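Local coordinates for protein PTS system glucose-specific EIIA component (Mycoplasma capricolum, PDB 2GPR) that probably accepts a phosphoryl group from phospho-HPr on a histidine and passes it to the EIIB domain during glucose uptake by the phosphotransferase system, at residues Ser114-Lys117 with Ser121-Ser124; Val24-Phe29 with Ile79-Val84. One frame throughout, in Å; residues are numbered along the deposited sequence.

Contact 1 (Ser114-Lys117 with Ser121-Ser124); sequences SVAK and SIKS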
loop_
_atom_site.group_PDB
_atom_site.type_symbol
_atom_site.label_atom_id
_atom_site.label_comp_id
_atom_site.label_asym_id
_atom_site.label_seq_id
_atom_site.Cartn_x
_atom_site.Cartn_y
_atom_site.Cartn_z
ATOM N N SER A 114 4.065 -14.753 11.927
ATOM C CA SER A 114 4.517 -14.195 13.178
ATOM C C SER A 114 3.816 -12.905 13.496
ATOM O O SER A 114 3.112 -12.793 14.493
ATOM C CB SER A 114 6.008 -14.043 13.193
ATOM O OG SER A 114 6.577 -15.214 12.623
ATOM N N VAL A 115 3.994 -11.943 12.618
ATOM C CA VAL A 115 3.400 -10.625 12.772
ATOM C C VAL A 115 1.951 -10.637 13.161
ATOM O O VAL A 115 1.510 -9.826 13.968
ATOM C CB VAL A 115 3.559 -9.839 11.515
ATOM C CG1 VAL A 115 3.163 -8.424 11.793
ATOM C CG2 VAL A 115 5.009 -9.895 11.102
ATOM N N ALA A 116 1.214 -11.553 12.559
ATOM C CA ALA A 116 -0.222 -11.684 12.765
ATOM C C ALA A 116 -0.644 -11.825 14.248
ATOM O O ALA A 116 -1.774 -11.467 14.643
ATOM C CB ALA A 116 -0.771 -12.803 11.885
ATOM N N LYS A 117 0.267 -12.358 15.082
ATOM C CA LYS A 117 -0.016 -12.547 16.510
ATOM C C LYS A 117 0.389 -11.349 17.344
ATOM O O LYS A 117 -0.284 -10.966 18.320
ATOM C CB LYS A 117 0.531 -13.850 17.078
ATOM C CG LYS A 117 1.899 -14.255 16.544
ATOM C CD LYS A 117 3.041 -13.680 17.370
ATOM C CE LYS A 117 4.178 -14.672 17.649
ATOM N NZ LYS A 117 4.754 -14.539 19.012
ATOM N N SER A 121 -3.845 -6.203 13.607
ATOM C CA SER A 121 -4.329 -6.650 12.307
ATOM C C SER A 121 -3.267 -6.615 11.226
ATOM O O SER A 121 -2.451 -5.707 11.217
ATOM C CB SER A 121 -5.514 -5.808 11.874
ATOM O OG SER A 121 -5.978 -6.271 10.631
ATOM N N ILE A 122 -3.284 -7.605 10.296
ATOM C CA ILE A 122 -2.368 -7.592 9.149
ATOM C C ILE A 122 -3.024 -6.988 7.900
ATOM O O ILE A 122 -2.414 -6.885 6.840
ATOM C CB ILE A 122 -1.615 -8.872 8.828
ATOM C CG1 ILE A 122 -2.565 -10.002 8.477
ATOM C CG2 ILE A 122 -0.643 -9.277 9.912
ATOM C CD1 ILE A 122 -2.098 -10.763 7.245
ATOM N N LYS A 123 -4.279 -6.626 8.026
ATOM C CA LYS A 123 -4.950 -5.975 6.950
ATOM C C LYS A 123 -4.139 -4.723 6.671
ATOM O O LYS A 123 -3.853 -4.001 7.607
ATOM C CB LYS A 123 -6.338 -5.621 7.404
ATOM C CG LYS A 123 -7.325 -6.779 7.305
ATOM C CD LYS A 123 -8.709 -6.288 7.719
ATOM C CE LYS A 123 -9.512 -7.297 8.508
ATOM N NZ LYS A 123 -10.708 -6.701 9.137
ATOM N N SER A 124 -3.646 -4.577 5.435
ATOM C CA SER A 124 -2.735 -3.515 5.046
ATOM C C SER A 124 -3.343 -2.387 4.246
ATOM O O SER A 124 -3.786 -2.598 3.140
ATOM C CB SER A 124 -1.549 -4.098 4.314
ATOM O OG SER A 124 -0.871 -5.047 5.154
#
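Ile122 meets the helix 112-118 through a single methyl. Its CG2 lies 3.8 Å from Ala116 CA and 4.0 Å from Ala116 CB. The methyl therefore rests against the backbone of the helix as much as against the alanine side chain. Val115 adds a looser touch: its CG1 stands 4.3 Å from Ile122 CG2. The contact is small and apolar, and it buries 99 Å² in all.

The first torsion of Ile122 explains the choice of methyl. CG1 sits between the backbone N and the carbonyl carbon (chi1 62°), which places CG2 beside the N and facing the helix. Outside the two segments, Ile122 also touches Pro42 of strand 36-42, and Val115 packs on Thr83 and Leu86.

Two serines shape the backbone around Ile122. Ser121 OG accepts from Lys123 N at 3.1 Å, with an N-H...O angle of 155°. Ser124 OG donates to Ile122 O at 2.9 Å, from 35° above the carbonyl plane. Each hydroxyl has a further partner: Ser121 OG bonds to Glu25 OE2, and Ser124 OG to Gly80 N.

The bond from Lys123 N to Ser121 OG defines an ST turn. The turn lies in the short connection from helix 112-118 to strand 124-130, so the contact folds the connection back against the helix that precedes it.

Contact 2 (Val24-Phe29 with Ile79-Val84); sequences VEDEVF and IGLDTV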
loop_
_atom_site.group_PDB
_atom_site.type_symbol
_atom_site.label_atom_id
_atom_site.label_comp_id
_atom_site.label_asym_id
_atom_site.label_seq_id
_atom_site.Cartn_x
_atom_site.Cartn_y
_atom_site.Cartn_z
ATOM N N VAL A 24 -11.233 -1.547 8.297
ATOM C CA VAL A 24 -9.971 -1.460 9.027
ATOM C C VAL A 24 -10.186 -0.971 10.445
ATOM O O VAL A 24 -10.839 0.043 10.671
ATOM C CB VAL A 24 -9.018 -0.543 8.312
ATOM C CG1 VAL A 24 -7.721 -0.412 9.113
ATOM C CG2 VAL A 24 -8.778 -1.036 6.899
ATOM N N GLU A 25 -9.660 -1.724 11.400
ATOM C CA GLU A 25 -9.843 -1.467 12.821
ATOM C C GLU A 25 -8.834 -0.494 13.403
ATOM O O GLU A 25 -8.023 -0.866 14.239
ATOM C CB GLU A 25 -9.775 -2.789 13.592
ATOM C CG GLU A 25 -8.568 -3.605 13.138
ATOM C CD GLU A 25 -8.882 -4.363 11.888
ATOM O OE1 GLU A 25 -9.977 -5.072 12.010
ATOM O OE2 GLU A 25 -8.268 -4.228 10.834
ATOM N N ASP A 26 -8.894 0.730 12.946
ATOM C CA ASP A 26 -7.993 1.764 13.368
ATOM C C ASP A 26 -8.492 3.124 12.904
ATOM O O ASP A 26 -8.465 3.429 11.711
ATOM C CB ASP A 26 -6.606 1.513 12.802
ATOM C CG ASP A 26 -5.685 2.662 13.016
ATOM O OD1 ASP A 26 -5.826 3.747 12.518
ATOM O OD2 ASP A 26 -4.616 2.313 13.647
ATOM N N GLU A 27 -8.825 3.943 13.884
ATOM C CA GLU A 27 -9.329 5.290 13.748
ATOM C C GLU A 27 -8.693 6.053 12.609
ATOM O O GLU A 27 -9.362 6.570 11.716
ATOM C CB GLU A 27 -9.087 6.018 15.098
ATOM C CG GLU A 27 -8.243 7.307 14.977
ATOM C CD GLU A 27 -7.054 7.412 15.920
ATOM O OE1 GLU A 27 -6.794 6.581 16.782
ATOM O OE2 GLU A 27 -6.364 8.537 15.753
ATOM N N VAL A 28 -7.364 6.095 12.627
ATOM C CA VAL A 28 -6.643 6.830 11.629
ATOM C C VAL A 28 -6.974 6.411 10.191
ATOM O O VAL A 28 -7.116 7.245 9.284
ATOM C CB VAL A 28 -5.163 6.784 11.877
ATOM C CG1 VAL A 28 -4.426 7.118 10.604
ATOM C CG2 VAL A 28 -4.735 7.697 13.014
ATOM N N PHE A 29 -7.058 5.097 9.985
ATOM C CA PHE A 29 -7.282 4.515 8.682
ATOM C C PHE A 29 -8.714 4.531 8.250
ATOM O O PHE A 29 -9.055 5.088 7.225
ATOM C CB PHE A 29 -6.690 3.118 8.604
ATOM C CG PHE A 29 -5.189 3.153 8.693
ATOM C CD1 PHE A 29 -4.444 3.975 7.849
ATOM C CD2 PHE A 29 -4.500 2.296 9.548
ATOM C CE1 PHE A 29 -3.050 4.025 7.895
ATOM C CE2 PHE A 29 -3.112 2.303 9.594
ATOM C CZ PHE A 29 -2.388 3.175 8.782
ATOM N N ILE A 79 1.834 -2.039 5.986
ATOM C CA ILE A 79 1.530 -3.392 6.306
ATOM C C ILE A 79 0.931 -3.532 7.667
ATOM O O ILE A 79 1.531 -3.110 8.644
ATOM C CB ILE A 79 2.680 -4.351 6.126
ATOM C CG1 ILE A 79 3.130 -4.318 4.677
ATOM C CG2 ILE A 79 2.212 -5.782 6.509
ATOM C CD1 ILE A 79 4.065 -3.176 4.380
ATOM N N GLY A 80 -0.259 -4.179 7.726
ATOM C CA GLY A 80 -0.989 -4.430 8.972
ATOM C C GLY A 80 -1.277 -3.161 9.781
ATOM O O GLY A 80 -1.370 -2.061 9.273
ATOM N N LEU A 81 -1.415 -3.354 11.059
ATOM C CA LEU A 81 -1.703 -2.333 12.015
ATOM C C LEU A 81 -0.676 -2.475 13.186
ATOM O O LEU A 81 -0.235 -3.582 13.515
ATOM C CB LEU A 81 -3.169 -2.515 12.500
ATOM C CG LEU A 81 -4.239 -1.724 11.732
ATOM C CD1 LEU A 81 -3.938 -1.588 10.252
ATOM C CD2 LEU A 81 -5.591 -2.382 11.884
ATOM N N ASP A 82 -0.249 -1.334 13.775
ATOM C CA ASP A 82 0.717 -1.233 14.902
ATOM C C ASP A 82 2.109 -1.743 14.665
ATOM O O ASP A 82 2.950 -1.632 15.537
ATOM C CB ASP A 82 0.218 -1.583 16.326
ATOM C CG ASP A 82 -0.390 -0.424 17.047
ATOM O OD1 ASP A 82 -0.530 0.693 16.538
ATOM O OD2 ASP A 82 -0.832 -0.755 18.250
ATOM N N THR A 83 2.333 -2.305 13.506
ATOM C CA THR A 83 3.626 -2.838 13.091
ATOM C C THR A 83 4.891 -2.005 13.456
ATOM O O THR A 83 5.988 -2.579 13.530
ATOM C CB THR A 83 3.545 -3.089 11.592
ATOM O OG1 THR A 83 2.858 -1.995 10.986
ATOM C CG2 THR A 83 2.738 -4.354 11.379
ATOM N N VAL A 84 4.763 -0.650 13.671
ATOM C CA VAL A 84 5.905 0.175 14.087
ATOM C C VAL A 84 6.470 -0.358 15.420
ATOM O O VAL A 84 7.651 -0.329 15.700
ATOM C CB VAL A 84 5.556 1.656 14.206
ATOM C CG1 VAL A 84 4.781 1.891 15.487
ATOM C CG2 VAL A 84 6.835 2.496 14.245
#
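The Phe29 ring meets Leu81 through CD2 and CE2, which both lie 4.0 Å from Leu81 CD1. The methyl approaches obliquely, and the two side chains run past each other in opposite directions. On one face of the ring, Val28 CG1 stands 4.1 Å above the plane, displaced from the ring centre. The ring also packs edge-to-face with His78 and touches Pro125 of strand 124-130.

Leu81 is the hub of the contact. Its CD2 branch is met by three residues: Val24 through CG1, Asp26 through CB, and Glu25 through CG and the OE2 end of its carboxylate. Glu25 CG comes to 3.5 Å and Glu25 OE2 to 3.4 Å from Leu81 CD2. A bend at chi2 (-82°) folds the glutamate back so that its carboxylate reaches the leucine. The same carboxylate has its hydrogen-bond partner in Ser121, while OE1 has a long, weak ion pair with Lys123.

Asp26 OD1 accepts from Phe29 N at 3.1 Å, on the anti side and 23° out of the carboxylate plane. This makes Asp26 the N-cap of the short helix 27-30.

On the other segment, Thr83 OG1 donates to Ile79 O at 2.9 Å, nearly in line with the carbonyl (177°). The bond ties the two ends of the turn that presents Leu81.

Both segments thus reach the histidine site of the EIIA domain. Phe29 supplies an aromatic neighbour to His78, and Gly80 O receives a weak hydrogen bond from His78 ND1. By similarity, His78 is probably the histidine that carries the phosphoryl group.

Overall arrangement
From the N terminus, the chain first reaches residues 24-29, in the link between strands 16-19 and 36-42. Contact 2 brings back the loop after strand 74-78 and closes a span of about fifty residues. Contact 1 opens later and closes the short connection between helix 112-118 and strand 124-130. The two follow in series and neither nest nor cross. Their centres are about 10 Å apart, and they meet directly: the serines of 121-124 reach residues of both segments of contact 2. Together they tie three connections around the seven-stranded sheet, on the side of the chain where His78 lies.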